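Long-range contacts in surface presentation of antigens protein SpaO (Salmonella typhimurium, PDB 4YX1), which takes part in the type III secretion pathway by which Salmonella presents the surface determinants it needs to enter mammalian cells: residues 5-11 with 39-45; 48-53 with 64-69. The contacts are given in a common frame with arbitrary orientation. Residue numbers count along the deposited sequence, not the author numbering.

Contact 1: 5-11 with 39-45; sequences VKLEFVL and NVEIMAN
Four main-chain hydrogen bonds join strand 5-10 to strand 40-44 (antiparallel, 166°, axes 4.6 Å apart); two more, to Asn45 just past its end, lengthen the ladder. Glu8 and Met43 form one hydrogen-bonded pair (Glu8 N to Met43 O 2.9 Å, Met43 N to Glu8 O 2.8 Å), Val10 and Glu41 the next (Val10 N to Glu41 O 2.8 Å, Glu41 N to Val10 O 2.9 Å). Asn45 turns left-handed (phi/psi 49/41), a conformation asparagine tolerates well; its OD1 takes the place of a main-chain carbonyl, accepting Lys6 N at 2.8 Å, while Asn45 N reaches Lys6 O at 2.9 Å. Leu7-Ala44 and Phe9-Ile42 are the intervening non-hydrogen-bonded pairs, and their side chains share one face: Leu7 CD1 meets Ile42 CG2 at 3.7 Å, Phe9 (chi1 m) brings CE2 to 3.9 Å from Ile42 CG1. Across the sheet, Val10 (t) sets CG2 3.6 Å from CG of selenomethionine Met43 (all m), and buried Glu41 is neutralised by Arg13. Beyond Val5-Val10 an antiparallel strand of the second subunit extends the sheet. Strand 5-10 of this C-terminal SPOA domain is therefore bonded along both edges, and its aliphatic and aromatic face suits a dimer core.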
# COMPACT_ATOMS: atom_id res chain seq x y z
N VAL A 5 -12.46 -3.45 -11.06
CA VAL A 5 -11.03 -3.23 -10.97
C VAL A 5 -10.57 -3.34 -9.52
O VAL A 5 -11.13 -2.70 -8.63
CB VAL A 5 -10.66 -1.84 -11.53
CG1 VAL A 5 -9.18 -1.55 -11.34
CG2 VAL A 5 -11.04 -1.74 -13.00
N LYS A 6 -9.53 -4.13 -9.29
CA LYS A 6 -8.90 -4.19 -7.97
C LYS A 6 -7.94 -3.02 -7.84
O LYS A 6 -6.87 -3.01 -8.47
CB LYS A 6 -8.16 -5.51 -7.76
CG LYS A 6 -9.06 -6.72 -7.68
CD LYS A 6 -8.25 -7.99 -7.41
CE LYS A 6 -9.14 -9.21 -7.48
NZ LYS A 6 -10.34 -9.03 -6.63
N LEU A 7 -8.32 -2.03 -7.05
CA LEU A 7 -7.51 -0.83 -6.86
C LEU A 7 -6.72 -0.96 -5.57
O LEU A 7 -7.28 -1.31 -4.53
CB LEU A 7 -8.40 0.41 -6.82
CG LEU A 7 -7.76 1.77 -6.57
CD1 LEU A 7 -6.90 2.19 -7.77
CD2 LEU A 7 -8.84 2.79 -6.26
N GLU A 8 -5.42 -0.69 -5.63
CA GLU A 8 -4.59 -0.70 -4.44
C GLU A 8 -3.77 0.57 -4.33
O GLU A 8 -3.27 1.10 -5.34
CB GLU A 8 -3.64 -1.88 -4.44
CG GLU A 8 -4.28 -3.25 -4.39
CD GLU A 8 -3.24 -4.33 -4.19
OE1 GLU A 8 -2.07 -4.07 -4.51
OE2 GLU A 8 -3.58 -5.43 -3.69
N PHE A 9 -3.62 1.05 -3.10
CA PHE A 9 -2.67 2.09 -2.77
C PHE A 9 -1.55 1.40 -2.03
O PHE A 9 -1.76 0.92 -0.91
CB PHE A 9 -3.30 3.21 -1.94
CG PHE A 9 -4.35 3.97 -2.67
CD1 PHE A 9 -5.66 3.50 -2.71
CD2 PHE A 9 -4.03 5.12 -3.35
CE1 PHE A 9 -6.63 4.19 -3.41
CE2 PHE A 9 -5.00 5.83 -4.04
CZ PHE A 9 -6.30 5.36 -4.08
N VAL A 10 -0.38 1.32 -2.65
CA VAL A 10 0.71 0.51 -2.12
C VAL A 10 1.81 1.39 -1.57
O VAL A 10 2.35 2.24 -2.27
CB VAL A 10 1.26 -0.45 -3.21
CG1 VAL A 10 2.45 -1.23 -2.71
CG2 VAL A 10 0.16 -1.39 -3.69
N LEU A 11 2.11 1.22 -0.29
CA LEU A 11 3.10 2.05 0.36
C LEU A 11 4.51 1.59 -0.01
O LEU A 11 5.43 2.40 -0.12
CB LEU A 11 2.91 2.02 1.88
CG LEU A 11 3.85 2.87 2.73
CD1 LEU A 11 3.83 4.29 2.22
CD2 LEU A 11 3.36 2.83 4.14
N ASN A 39 6.56 7.62 -2.54
CA ASN A 39 6.27 6.81 -3.71
C ASN A 39 5.15 5.84 -3.41
O ASN A 39 5.30 4.62 -3.55
CB ASN A 39 7.52 6.06 -4.18
CG ASN A 39 7.32 5.37 -5.53
OD1 ASN A 39 6.58 5.86 -6.38
ND2 ASN A 39 7.95 4.23 -5.70
N VAL A 40 4.01 6.37 -2.98
CA VAL A 40 2.81 5.56 -2.87
C VAL A 40 2.35 5.23 -4.27
O VAL A 40 2.20 6.12 -5.10
CB VAL A 40 1.70 6.27 -2.11
CG1 VAL A 40 0.44 5.39 -2.07
CG2 VAL A 40 2.18 6.61 -0.70
N GLU A 41 2.20 3.96 -4.56
CA GLU A 41 1.86 3.54 -5.90
C GLU A 41 0.40 3.17 -6.00
O GLU A 41 -0.14 2.49 -5.13
CB GLU A 41 2.75 2.38 -6.31
CG GLU A 41 4.20 2.80 -6.46
CD GLU A 41 5.09 1.66 -6.85
OE1 GLU A 41 5.19 0.70 -6.07
OE2 GLU A 41 5.69 1.72 -7.94
N ILE A 42 -0.25 3.63 -7.06
CA ILE A 42 -1.64 3.32 -7.32
C ILE A 42 -1.69 2.23 -8.37
O ILE A 42 -1.23 2.44 -9.49
CB ILE A 42 -2.40 4.57 -7.77
CG1 ILE A 42 -2.22 5.68 -6.73
CG2 ILE A 42 -3.88 4.27 -8.01
CD1 ILE A 42 -2.17 7.03 -7.32
N MSE A 43 -2.21 1.07 -7.97
CA MSE A 43 -2.26 -0.12 -8.81
C MSE A 43 -3.69 -0.43 -9.20
O MSE A 43 -4.60 -0.31 -8.39
CB MSE A 43 -1.70 -1.34 -8.07
CG MSE A 43 -0.45 -1.11 -7.27
SE MSE A 43 1.11 -0.90 -8.39
CE MSE A 43 1.25 -2.66 -9.17
N ALA A 44 -3.89 -0.83 -10.45
CA ALA A 44 -5.20 -1.29 -10.92
C ALA A 44 -4.99 -2.66 -11.53
O ALA A 44 -4.25 -2.78 -12.50
CB ALA A 44 -5.79 -0.30 -11.92
N ASN A 45 -5.62 -3.68 -10.96
CA ASN A 45 -5.43 -5.06 -11.38
C ASN A 45 -3.95 -5.41 -11.50
O ASN A 45 -3.53 -6.07 -12.46
CB ASN A 45 -6.15 -5.34 -12.71
CG ASN A 45 -7.65 -5.35 -12.55
OD1 ASN A 45 -8.17 -5.31 -11.44
ND2 ASN A 45 -8.36 -5.41 -13.66
O HOH W 1 5.19 1.44 -3.35
O HOH W 2 6.66 3.21 -2.06

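Contact 2: 48-53 with 64-69; sequences LLGNGE and EIHEWL
Two glycines let strand 48-53 approach the antiparallel segment 64-69 closely: CA-CA is 4.2 Å for Gly50-Trp68 and 4.1 Å for Gly52-Ile65. Trp68 (chi1 m, chi2 119°) fills the space beside Gly50, with CE3 4.0 Å from Gly50 CA; a CB there would strike the ring, and one on Gly52 would strike Glu64 O. Between them, a classic beta bulge sets His66 and Glu67 opposite Asn51, whose O accepts His66 N at 2.9 Å and Glu67 N at 3.2 Å; Asn51 N returns a bond to Glu67 O (2.9 Å). His66 takes chi1 m, so its ring donates from NE2 to Glu53 OE1 at 2.9 Å. Glu53 extends (t, t) to reach it, and the donor probably helps it tolerate like-charged Glu64 (Glu53 OE1 to Glu64 OE1 3.6 Å). Their backbones pair (Glu53 N-Glu64 O 2.9 Å, Glu64 N-Glu53 O 2.8 Å). Leu69 N bonds Leu49 O (2.8 Å), while Leu69 (m, t) rests CD1 3.7 Å from Leu48 CG. The contact joins strand 47-56 to its hairpin partner 61-65 and, past a corner at His66, to strand 67-68; strand 40-44 borders 48-53, Ile42 touches Ile65 and Trp68, and Trp68 NE1 bonds Gln27 O of the second subunit.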
# COMPACT_ATOMS: atom_id res chain seq x y z
N LEU A 48 0.69 -0.70 -12.51
CA LEU A 48 0.94 0.64 -12.00
C LEU A 48 0.21 1.70 -12.83
O LEU A 48 0.36 1.76 -14.05
CB LEU A 48 2.44 0.93 -11.99
CG LEU A 48 2.86 2.29 -11.43
CD1 LEU A 48 2.51 2.36 -9.94
CD2 LEU A 48 4.34 2.49 -11.64
N LEU A 49 -0.58 2.54 -12.16
CA LEU A 49 -1.31 3.63 -12.81
C LEU A 49 -0.72 5.00 -12.53
O LEU A 49 -0.92 5.94 -13.29
CB LEU A 49 -2.76 3.68 -12.36
CG LEU A 49 -3.74 2.64 -12.85
CD1 LEU A 49 -5.14 3.17 -12.56
CD2 LEU A 49 -3.55 2.38 -14.32
N GLY A 50 -0.07 5.14 -11.38
CA GLY A 50 0.40 6.44 -10.99
C GLY A 50 1.07 6.35 -9.64
O GLY A 50 1.08 5.29 -9.01
N ASN A 51 1.63 7.46 -9.20
CA ASN A 51 2.22 7.47 -7.89
C ASN A 51 2.11 8.83 -7.26
O ASN A 51 1.84 9.84 -7.93
CB ASN A 51 3.68 7.03 -7.93
CG ASN A 51 4.52 7.89 -8.83
OD1 ASN A 51 4.72 9.07 -8.55
ND2 ASN A 51 5.03 7.30 -9.91
N GLY A 52 2.29 8.85 -5.96
CA GLY A 52 2.12 10.06 -5.21
C GLY A 52 2.77 9.97 -3.86
O GLY A 52 3.58 9.08 -3.58
N GLU A 53 2.38 10.90 -3.00
CA GLU A 53 3.02 11.09 -1.73
C GLU A 53 1.98 11.06 -0.65
O GLU A 53 0.91 11.64 -0.80
CB GLU A 53 3.77 12.42 -1.75
CG GLU A 53 4.37 12.84 -0.44
CD GLU A 53 5.17 14.11 -0.57
OE1 GLU A 53 5.30 14.64 -1.69
OE2 GLU A 53 5.68 14.59 0.45
N GLU A 64 -1.19 12.65 -2.41
CA GLU A 64 -0.94 13.74 -3.33
C GLU A 64 -0.33 13.18 -4.61
O GLU A 64 0.78 12.67 -4.58
CB GLU A 64 -0.00 14.76 -2.68
CG GLU A 64 0.36 15.92 -3.60
CD GLU A 64 1.50 16.75 -3.05
OE1 GLU A 64 2.11 16.34 -2.04
OE2 GLU A 64 1.79 17.81 -3.64
N ILE A 65 -1.04 13.27 -5.72
CA ILE A 65 -0.56 12.64 -6.96
C ILE A 65 0.64 13.42 -7.52
O ILE A 65 0.60 14.65 -7.64
CB ILE A 65 -1.67 12.56 -8.03
CG1 ILE A 65 -2.89 11.82 -7.49
CG2 ILE A 65 -1.14 11.91 -9.32
CD1 ILE A 65 -2.62 10.40 -7.13
N HIS A 66 1.70 12.71 -7.86
CA HIS A 66 2.82 13.35 -8.53
C HIS A 66 2.91 12.95 -10.00
O HIS A 66 3.46 13.69 -10.81
CB HIS A 66 4.13 13.03 -7.80
CG HIS A 66 4.29 13.79 -6.53
ND1 HIS A 66 4.37 15.17 -6.50
CD2 HIS A 66 4.35 13.39 -5.24
CE1 HIS A 66 4.49 15.58 -5.25
NE2 HIS A 66 4.48 14.51 -4.46
N GLU A 67 2.34 11.80 -10.35
CA GLU A 67 2.33 11.37 -11.74
C GLU A 67 1.19 10.39 -11.99
O GLU A 67 1.01 9.44 -11.24
CB GLU A 67 3.67 10.72 -12.09
CG GLU A 67 3.79 10.24 -13.52
CD GLU A 67 5.16 9.65 -13.80
OE1 GLU A 67 5.90 9.38 -12.82
OE2 GLU A 67 5.50 9.45 -14.98
N TRP A 68 0.38 10.67 -13.01
CA TRP A 68 -0.52 9.67 -13.56
C TRP A 68 0.14 9.17 -14.83
O TRP A 68 0.59 9.97 -15.65
CB TRP A 68 -1.90 10.24 -13.88
CG TRP A 68 -2.81 10.51 -12.71
CD1 TRP A 68 -3.34 11.71 -12.34
CD2 TRP A 68 -3.32 9.55 -11.78
NE1 TRP A 68 -4.14 11.57 -11.24
CE2 TRP A 68 -4.15 10.25 -10.88
CE3 TRP A 68 -3.17 8.17 -11.62
CZ2 TRP A 68 -4.81 9.62 -9.83
CZ3 TRP A 68 -3.83 7.55 -10.59
CH2 TRP A 68 -4.63 8.26 -9.70
N LEU A 69 0.21 7.85 -14.99
CA LEU A 69 0.87 7.28 -16.16
C LEU A 69 -0.06 7.22 -17.36
O LEU A 69 -1.26 7.48 -17.24
CB LEU A 69 1.41 5.89 -15.83
CG LEU A 69 2.45 5.85 -14.72
CD1 LEU A 69 2.86 4.42 -14.43
CD2 LEU A 69 3.67 6.69 -15.08

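In the fold
Strands 40-44 and 47-56, consecutive in the chain and adjacent in the sheet, join the two contacts, whose centres lie about 10 Å apart. Ile42 O to Leu49 N and Val40 N to Gly52 O, both 2.8 Å, are probable hydrogen bonds between them, and Ile42 CD1 packs on Ile65 CD1 at 3.4 Å. Contact 1 is the more buried, its centre about 6 Å from that of the chain against 11 Å for contact 2. It keeps a regular register with largely apolar side chains, whereas contact 2, partly buried near the C-terminus, is kinked by a bulge and relies on glycines and a histidine-carboxylate bond. Both touch the second subunit, consistent with an intertwined SPOA dimer.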